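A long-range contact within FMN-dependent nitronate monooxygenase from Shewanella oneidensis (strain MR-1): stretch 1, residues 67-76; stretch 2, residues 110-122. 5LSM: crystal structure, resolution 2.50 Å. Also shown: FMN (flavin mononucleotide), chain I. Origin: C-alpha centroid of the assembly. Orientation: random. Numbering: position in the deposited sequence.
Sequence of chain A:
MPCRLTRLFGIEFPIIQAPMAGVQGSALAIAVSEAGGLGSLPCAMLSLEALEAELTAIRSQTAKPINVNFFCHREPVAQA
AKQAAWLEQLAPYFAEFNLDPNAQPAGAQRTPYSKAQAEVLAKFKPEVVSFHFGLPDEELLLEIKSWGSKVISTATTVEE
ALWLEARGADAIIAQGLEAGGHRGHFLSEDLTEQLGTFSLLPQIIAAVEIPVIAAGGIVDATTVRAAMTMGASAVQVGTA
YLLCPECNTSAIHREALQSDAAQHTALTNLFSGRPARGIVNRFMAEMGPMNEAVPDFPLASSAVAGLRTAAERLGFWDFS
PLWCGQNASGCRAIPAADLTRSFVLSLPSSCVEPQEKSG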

ATOM      1  N   ASN A  67     -13.762   7.096 -22.675  1.00 33.14           N
ATOM      2  CA  ASN A  67     -12.665   7.790 -22.017  1.00 28.80           C
ATOM      3  C   ASN A  67     -11.457   7.507 -22.873  1.00 29.58           C
ATOM      4  O   ASN A  67     -11.176   6.357 -23.148  1.00 30.09           O
ATOM      5  CB  ASN A  67     -12.496   7.204 -20.610  1.00 29.89           C
ATOM      6  CG  ASN A  67     -11.137   7.514 -19.970  1.00 30.80           C
ATOM      7  OD1 ASN A  67     -10.501   8.540 -20.239  1.00 29.15           O
ATOM      8  ND2 ASN A  67     -10.738   6.659 -19.044  1.00 30.35           N
ATOM      9  N   VAL A  68     -10.843   8.542 -23.439  1.00 33.36           N
ATOM     10  CA  VAL A  68      -9.580   8.355 -24.170  1.00 32.00           C
ATOM     11  C   VAL A  68      -8.419   8.847 -23.313  1.00 32.88           C
ATOM     12  O   VAL A  68      -8.516   9.898 -22.658  1.00 31.89           O
ATOM     13  CB  VAL A  68      -9.576   9.043 -25.568  1.00 31.87           C
ATOM     14  CG1 VAL A  68     -10.839   8.700 -26.325  1.00 30.94           C
ATOM     15  CG2 VAL A  68      -9.441  10.554 -25.447  1.00 33.72           C
ATOM     16  N   ASN A  69      -7.365   8.032 -23.248  1.00 32.54           N
ATOM     17  CA  ASN A  69      -6.290   8.220 -22.269  1.00 29.77           C
ATOM     18  C   ASN A  69      -4.984   8.615 -22.945  1.00 28.92           C
ATOM     19  O   ASN A  69      -4.606   8.007 -23.954  1.00 29.87           O
ATOM     20  CB  ASN A  69      -6.079   6.928 -21.477  1.00 29.29           C
ATOM     21  CG  ASN A  69      -4.987   7.056 -20.445  1.00 30.83           C
ATOM     22  OD1 ASN A  69      -3.841   6.650 -20.680  1.00 34.57           O
ATOM     23  ND2 ASN A  69      -5.303   7.723 -19.336  1.00 29.10           N
ATOM     24  N   PHE A  70      -4.278   9.581 -22.351  1.00 26.99           N
ATOM     25  CA  PHE A  70      -2.993  10.044 -22.860  1.00 29.32           C
ATOM     26  C   PHE A  70      -1.969  10.262 -21.754  1.00 32.01           C
ATOM     27  O   PHE A  70      -2.328  10.567 -20.612  1.00 29.65           O
ATOM     28  CB  PHE A  70      -3.165  11.363 -23.613  1.00 31.08           C
ATOM     29  CG  PHE A  70      -3.860  11.218 -24.916  1.00 30.57           C
ATOM     30  CD1 PHE A  70      -5.243  11.326 -24.993  1.00 31.69           C
ATOM     31  CD2 PHE A  70      -3.140  10.947 -26.069  1.00 31.95           C
ATOM     32  CE1 PHE A  70      -5.895  11.186 -26.208  1.00 31.33           C
ATOM     33  CE2 PHE A  70      -3.787  10.809 -27.287  1.00 33.58           C
ATOM     34  CZ  PHE A  70      -5.170  10.918 -27.353  1.00 34.24           C
ATOM     35  N   PHE A  71      -0.692  10.176 -22.136  1.00 32.87           N
ATOM     36  CA  PHE A  71       0.415  10.586 -21.282  1.00 35.54           C
ATOM     37  C   PHE A  71       0.752  12.018 -21.564  1.00 34.78           C
ATOM     38  O   PHE A  71       0.964  12.371 -22.720  1.00 36.23           O
ATOM     39  CB  PHE A  71       1.672   9.769 -21.575  1.00 31.63           C
ATOM     40  CG  PHE A  71       1.585   8.349 -21.158  1.00 31.72           C
ATOM     41  CD1 PHE A  71       0.527   7.888 -20.376  1.00 34.10           C
ATOM     42  CD2 PHE A  71       2.586   7.471 -21.509  1.00 31.30           C
ATOM     43  CE1 PHE A  71       0.464   6.561 -19.988  1.00 33.11           C
ATOM     44  CE2 PHE A  71       2.539   6.147 -21.101  1.00 33.51           C
ATOM     45  CZ  PHE A  71       1.475   5.694 -20.347  1.00 33.12           C
ATOM     46  N   CYS A  72       0.935  12.805 -20.507  1.00 31.72           N
ATOM     47  CA  CYS A  72       1.451  14.169 -20.644  1.00 35.27           C
ATOM     48  C   CYS A  72       2.632  14.392 -19.682  1.00 36.96           C
ATOM     49  O   CYS A  72       2.584  15.208 -18.762  1.00 35.64           O
ATOM     50  CB  CYS A  72       0.343  15.175 -20.381  1.00 35.23           C
ATOM     51  SG  CYS A  72      -0.395  14.943 -18.768  1.00 40.72           S
ATOM     52  N   HIS A  73       3.673  13.610 -19.905  1.00 36.86           N
ATOM     53  CA  HIS A  73       4.926  13.727 -19.186  1.00 39.50           C
ATOM     54  C   HIS A  73       5.811  14.750 -19.898  1.00 44.60           C
ATOM     55  O   HIS A  73       5.613  15.049 -21.084  1.00 34.45           O
ATOM     56  CB  HIS A  73       5.643  12.373 -19.163  1.00 37.60           C
ATOM     57  CG  HIS A  73       5.917  11.806 -20.527  1.00 37.94           C
ATOM     58  ND1 HIS A  73       4.938  11.224 -21.308  1.00 37.68           N
ATOM     59  CD2 HIS A  73       7.068  11.705 -21.236  1.00 38.15           C
ATOM     60  CE1 HIS A  73       5.466  10.821 -22.449  1.00 36.34           C
ATOM     61  NE2 HIS A  73       6.761  11.083 -22.421  1.00 38.01           N
ATOM     62  N   ARG A  74       6.814  15.240 -19.181  1.00 45.32           N
ATOM     63  CA  ARG A  74       7.875  15.997 -19.798  1.00 54.15           C
ATOM     64  C   ARG A  74       8.810  15.035 -20.520  1.00 54.23           C
ATOM     65  O   ARG A  74       9.147  13.974 -19.997  1.00 54.32           O
ATOM     66  CB  ARG A  74       8.621  16.804 -18.745  1.00 68.92           C
ATOM     67  CG  ARG A  74       7.703  17.663 -17.880  1.00 78.74           C
ATOM     68  CD  ARG A  74       8.352  18.987 -17.500  1.00 90.88           C
ATOM     69  NE  ARG A  74       9.455  18.820 -16.552  1.00 96.20           N
ATOM     70  CZ  ARG A  74       9.307  18.561 -15.253  1.00111.64           C
ATOM     71  NH1 ARG A  74       8.095  18.412 -14.721  1.00112.73           N
ATOM     72  NH2 ARG A  74      10.379  18.446 -14.478  1.00124.98           N
ATOM     73  N   GLU A  75       9.128  15.353 -21.772  1.00 51.56           N
ATOM     74  CA  GLU A  75      10.149  14.625 -22.499  1.00 53.48           C
ATOM     75  C   GLU A  75      11.466  14.733 -21.745  1.00 51.41           C
ATOM     76  O   GLU A  75      11.703  15.733 -21.066  1.00 59.87           O
ATOM     77  CB  GLU A  75      10.291  15.162 -23.919  1.00 60.17           C
ATOM     78  CG  GLU A  75       9.079  14.869 -24.794  1.00 69.42           C
ATOM     79  CD  GLU A  75       9.354  15.053 -26.272  1.00 76.38           C
ATOM     80  OE1 GLU A  75       8.531  14.586 -27.091  1.00 78.87           O
ATOM     81  OE2 GLU A  75      10.377  15.683 -26.617  1.00 82.37           O
ATOM     82  N   PRO A  76      12.298  13.674 -21.807  1.00 49.69           N
ATOM     83  CA  PRO A  76      13.307  13.415 -20.767  1.00 54.42           C
ATOM     84  C   PRO A  76      14.523  14.397 -20.692  1.00 60.89           C
ATOM     85  O   PRO A  76      14.903  14.809 -19.585  1.00 58.28           O
ATOM     86  CB  PRO A  76      13.761  11.972 -21.069  1.00 50.45           C
ATOM     87  CG  PRO A  76      13.334  11.702 -22.471  1.00 49.30           C
ATOM     88  CD  PRO A  76      12.083  12.493 -22.666  1.00 47.80           C
ATOM     89  N   ARG A 110       5.685   6.470 -25.452  1.00 53.33           N
ATOM     90  CA  ARG A 110       6.092   7.462 -26.460  1.00 73.27           C
ATOM     91  C   ARG A 110       5.342   8.790 -26.327  1.00 71.35           C
ATOM     92  O   ARG A 110       4.152   8.817 -25.979  1.00 86.10           O
ATOM     93  CB  ARG A 110       5.864   6.925 -27.879  1.00 85.39           C
ATOM     94  CG  ARG A 110       6.614   5.644 -28.205  1.00 93.99           C
ATOM     95  CD  ARG A 110       6.532   5.314 -29.687  1.00 96.83           C
ATOM     96  NE  ARG A 110       6.907   6.456 -30.518  1.00103.65           N
ATOM     97  CZ  ARG A 110       8.153   6.891 -30.695  1.00104.46           C
ATOM     98  NH1 ARG A 110       9.179   6.273 -30.120  1.00103.29           N
ATOM     99  NH2 ARG A 110       8.380   7.949 -31.463  1.00100.68           N
ATOM    100  N   THR A 111       6.068   9.879 -26.570  1.00 62.57           N
ATOM    101  CA  THR A 111       5.522  11.164 -27.067  1.00 54.75           C
ATOM    102  C   THR A 111       4.272  11.732 -26.339  1.00 47.21           C
ATOM    103  O   THR A 111       3.189  11.139 -26.386  1.00 47.39           O
ATOM    104  CB  THR A 111       5.309  11.129 -28.594  1.00 51.61           C
ATOM    105  OG1 THR A 111       5.225  12.461 -29.083  1.00 46.45           O
ATOM    106  CG2 THR A 111       4.026  10.360 -28.995  1.00 68.21           C
ATOM    107  N   PRO A 112       4.423  12.883 -25.656  1.00 42.43           N
ATOM    108  CA  PRO A 112       3.278  13.382 -24.880  1.00 45.04           C
ATOM    109  C   PRO A 112       2.155  13.973 -25.725  1.00 42.01           C
ATOM    110  O   PRO A 112       2.357  14.315 -26.884  1.00 50.98           O
ATOM    111  CB  PRO A 112       3.888  14.458 -23.972  1.00 40.65           C
ATOM    112  CG  PRO A 112       5.187  14.807 -24.593  1.00 42.10           C
ATOM    113  CD  PRO A 112       5.673  13.558 -25.273  1.00 43.41           C
ATOM    114  N   TYR A 113       0.968  14.044 -25.137  1.00 43.50           N
ATOM    115  CA  TYR A 113      -0.189  14.683 -25.767  1.00 41.62           C
ATOM    116  C   TYR A 113       0.190  16.063 -26.321  1.00 38.56           C
ATOM    117  O   TYR A 113       0.806  16.869 -25.630  1.00 31.94           O
ATOM    118  CB  TYR A 113      -1.341  14.781 -24.765  1.00 36.55           C
ATOM    119  CG  TYR A 113      -2.570  15.455 -25.300  1.00 35.86           C
ATOM    120  CD1 TYR A 113      -3.433  14.794 -26.158  1.00 34.81           C
ATOM    121  CD2 TYR A 113      -2.908  16.739 -24.885  1.00 35.75           C
ATOM    122  CE1 TYR A 113      -4.561  15.422 -26.654  1.00 37.42           C
ATOM    123  CE2 TYR A 113      -4.014  17.378 -25.384  1.00 34.49           C
ATOM    124  CZ  TYR A 113      -4.842  16.721 -26.258  1.00 35.51           C
ATOM    125  OH  TYR A 113      -5.927  17.396 -26.754  1.00 45.14           O
ATOM    126  N   SER A 114      -0.118  16.275 -27.600  1.00 41.93           N
ATOM    127  CA  SER A 114       0.236  17.508 -28.317  1.00 44.63           C
ATOM    128  C   SER A 114      -0.942  18.022 -29.161  1.00 45.29           C
ATOM    129  O   SER A 114      -1.989  17.377 -29.243  1.00 41.31           O
ATOM    130  CB  SER A 114       1.431  17.247 -29.229  1.00 42.29           C
ATOM    131  OG  SER A 114       1.098  16.283 -30.211  1.00 39.62           O
ATOM    132  N   LYS A 115      -0.748  19.171 -29.801  1.00 46.48           N
ATOM    133  CA  LYS A 115      -1.672  19.668 -30.816  1.00 48.17           C
ATOM    134  C   LYS A 115      -2.004  18.599 -31.861  1.00 42.13           C
ATOM    135  O   LYS A 115      -3.132  18.527 -32.349  1.00 46.18           O
ATOM    136  CB  LYS A 115      -1.089  20.910 -31.503  1.00 58.83           C
ATOM    137  CG  LYS A 115      -2.127  21.820 -32.154  1.00 71.49           C
ATOM    138  CD  LYS A 115      -2.840  22.686 -31.119  1.00 85.70           C
ATOM    139  CE  LYS A 115      -3.781  23.701 -31.761  1.00 90.14           C
ATOM    140  NZ  LYS A 115      -4.820  23.060 -32.613  1.00 82.93           N
ATOM    141  N   ALA A 116      -1.033  17.754 -32.180  1.00 43.21           N
ATOM    142  CA  ALA A 116      -1.227  16.690 -33.178  1.00 42.72           C
ATOM    143  C   ALA A 116      -2.327  15.701 -32.799  1.00 43.12           C
ATOM    144  O   ALA A 116      -3.130  15.309 -33.642  1.00 43.08           O
ATOM    145  CB  ALA A 116       0.078  15.944 -33.402  1.00 45.05           C
ATOM    146  N   GLN A 117      -2.347  15.272 -31.540  1.00 45.24           N
ATOM    147  CA  GLN A 117      -3.402  14.360 -31.081  1.00 43.06           C
ATOM    148  C   GLN A 117      -4.725  15.099 -30.914  1.00 37.87           C
ATOM    149  O   GLN A 117      -5.780  14.578 -31.257  1.00 37.61           O
ATOM    150  CB  GLN A 117      -3.009  13.665 -29.775  1.00 39.86           C
ATOM    151  CG  GLN A 117      -2.090  12.479 -29.977  1.00 37.55           C
ATOM    152  CD  GLN A 117      -0.627  12.828 -29.859  1.00 37.68           C
ATOM    153  OE1 GLN A 117      -0.259  13.967 -29.566  1.00 38.53           O
ATOM    154  NE2 GLN A 117       0.221  11.839 -30.074  1.00 40.91           N
ATOM    155  N   ALA A 118      -4.656  16.320 -30.399  1.00 33.62           N
ATOM    156  CA  ALA A 118      -5.817  17.211 -30.345  1.00 36.44           C
ATOM    157  C   ALA A 118      -6.610  17.263 -31.663  1.00 39.35           C
ATOM    158  O   ALA A 118      -7.841  17.231 -31.653  1.00 38.78           O
ATOM    159  CB  ALA A 118      -5.379  18.610 -29.954  1.00 33.15           C
ATOM    160  N   GLU A 119      -5.911  17.399 -32.783  1.00 41.61           N
ATOM    161  CA  GLU A 119      -6.588  17.613 -34.055  1.00 45.82           C
ATOM    162  C   GLU A 119      -7.460  16.410 -34.402  1.00 46.43           C
ATOM    163  O   GLU A 119      -8.602  16.583 -34.829  1.00 60.43           O
ATOM    164  CB  GLU A 119      -5.590  17.917 -35.181  1.00 42.18           C
ATOM    165  N   VAL A 120      -6.943  15.204 -34.154  1.00 43.83           N
ATOM    166  CA  VAL A 120      -7.713  13.958 -34.303  1.00 42.09           C
ATOM    167  C   VAL A 120      -8.880  13.834 -33.306  1.00 44.13           C
ATOM    168  O   VAL A 120      -9.990  13.494 -33.688  1.00 47.58           O
ATOM    169  CB  VAL A 120      -6.809  12.719 -34.145  1.00 43.31           C
ATOM    170  CG1 VAL A 120      -7.624  11.441 -34.264  1.00 41.13           C
ATOM    171  CG2 VAL A 120      -5.695  12.738 -35.185  1.00 45.03           C
ATOM    172  N   LEU A 121      -8.626  14.100 -32.031  1.00 44.61           N
ATOM    173  CA  LEU A 121      -9.673  14.019 -31.017  1.00 45.28           C
ATOM    174  C   LEU A 121     -10.837  14.952 -31.336  1.00 42.18           C
ATOM    175  O   LEU A 121     -11.995  14.660 -31.019  1.00 36.59           O
ATOM    176  CB  LEU A 121      -9.118  14.375 -29.634  1.00 47.65           C
ATOM    177  CG  LEU A 121      -8.498  13.269 -28.777  1.00 53.60           C
ATOM    178  CD1 LEU A 121      -8.415  13.725 -27.320  1.00 51.52           C
ATOM    179  CD2 LEU A 121      -9.286  11.968 -28.885  1.00 58.40           C
ATOM    180  N   ALA A 122     -10.528  16.097 -31.921  1.00 43.94           N
ATOM    181  CA  ALA A 122     -11.532  17.135 -32.108  1.00 45.67           C
ATOM    182  C   ALA A 122     -12.676  16.631 -32.982  1.00 45.38           C
ATOM    183  O   ALA A 122     -13.805  17.054 -32.810  1.00 46.46           O
ATOM    184  CB  ALA A 122     -10.901  18.368 -32.723  1.00 43.52           C
TER
HETATM  185  N1  FMN I 401      -3.081   4.165 -16.733  1.00 45.96           N
HETATM  186  C2  FMN I 401      -3.037   5.128 -17.699  1.00 44.75           C
HETATM  187  O2  FMN I 401      -3.342   6.310 -17.402  1.00 50.31           O
HETATM  188  N3  FMN I 401      -2.653   4.862 -18.965  1.00 46.11           N
HETATM  189  C4  FMN I 401      -2.301   3.626 -19.351  1.00 43.67           C
HETATM  190  O4  FMN I 401      -1.937   3.382 -20.514  1.00 35.35           O
HETATM  191  C4A FMN I 401      -2.317   2.542 -18.349  1.00 44.97           C
HETATM  192  N5  FMN I 401      -2.004   1.291 -18.694  1.00 48.31           N
HETATM  193  C5A FMN I 401      -2.082   0.280 -17.812  1.00 50.46           C
HETATM  194  C6  FMN I 401      -1.763  -0.998 -18.260  1.00 49.69           C
HETATM  195  C7  FMN I 401      -1.837  -2.081 -17.407  1.00 45.30           C
HETATM  196  C7M FMN I 401      -1.452  -3.438 -17.938  1.00 43.61           C
HETATM  197  C8  FMN I 401      -2.258  -1.869 -15.992  1.00 41.56           C
HETATM  198  C8M FMN I 401      -2.326  -3.054 -15.054  1.00 42.69           C
HETATM  199  C9  FMN I 401      -2.576  -0.582 -15.534  1.00 40.78           C
HETATM  200  C9A FMN I 401      -2.503   0.522 -16.399  1.00 45.83           C
HETATM  201  N10 FMN I 401      -2.855   1.855 -16.017  1.00 47.05           N
HETATM  202  C10 FMN I 401      -2.749   2.879 -16.984  1.00 42.72           C
HETATM  203  C1' FMN I 401      -3.252   2.211 -14.643  1.00 46.15           C
HETATM  204  C2' FMN I 401      -4.748   2.054 -14.431  1.00 45.52           C
HETATM  205  O2' FMN I 401      -5.419   3.207 -14.973  1.00 46.76           O
HETATM  206  C3' FMN I 401      -5.085   1.907 -12.941  1.00 40.25           C
HETATM  207  O3' FMN I 401      -4.385   2.904 -12.189  1.00 37.97           O
HETATM  208  C4' FMN I 401      -4.705   0.550 -12.344  1.00 37.41           C
HETATM  209  O4' FMN I 401      -4.884  -0.542 -13.254  1.00 31.76           O
HETATM  210  C5' FMN I 401      -5.538   0.337 -11.090  1.00 34.79           C
HETATM  211  O5' FMN I 401      -5.112  -0.816 -10.368  1.00 32.72           O
HETATM  212  P   FMN I 401      -5.597  -2.313 -10.704  1.00 26.93           P
HETATM  213  O1P FMN I 401      -7.020  -2.232 -11.209  1.00 28.13           O
HETATM  214  O2P FMN I 401      -5.461  -3.007  -9.373  1.00 26.88           O
HETATM  215  O3P FMN I 401      -4.612  -2.731 -11.738  1.00 27.63           O
HETATM  216  O   HOH W   1       0.456   9.969 -24.785  1.00 41.46           O

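Strand 67-71 and helix 115-122 run nearly antiparallel (175°), their axes 11.5 Å apart at closest approach, and side chains from both fill the gap. Alternation along the strand sets the pattern: Val68 and Phe70 point toward the second stretch, whereas Asn67 and Asn69 lie out of its reach. Val68 meets the helix at Leu121, CG2 to CD2 3.7 Å, an apolar contact between buried side chains. Asn69 serves the flavin instead: FMN N3 donates to Asn69 OD1 at 2.7 Å, and Asn69 ND2 donates weakly to FMN O2 at 3.1 Å.

Phe70 is the hub of the contact. Tyr113 turns its edge toward one face of the Phe70 ring (centroids 5.1 Å apart, planes at 58°), with Tyr113 CD1 3.8 Å from Phe70 CG. Farther round the ring, Phe70 CE2 lies 3.6 Å from Gln117 CG and Phe70 CE1 3.7 Å from Leu121 CD1. The amide end of Gln117 folds back to the start of the helix, where its OE1 accepts from Ser114 N (3.0 Å) and Ser114 OG (2.8 Å), leaving the aliphatic CG beside Phe70.

At Phe71 the backbone takes over. Tyr113 N donates to Phe71 O at 2.9 Å and 161°, the one direct hydrogen bond between the stretches; the same oxygen receives a CA-H...O contact from Pro112 CA at 3.3 Å. Water 1 accepts from Phe71 N (2.9 Å) and donates weakly to Thr111 O (3.4 Å), adding a bridge. The Phe71 ring presents its edge to the flavin, CE1 to FMN N3 3.7 Å.

Beyond the strand, Pro112 packs against the loop: its CB is 4.1 Å from Cys72 CA and 3.4 Å from His73 O, and lies over one face of the His73 ring. Glu75 reaches back, OE1 to Pro112 CD 3.5 Å, closing the exposed margin.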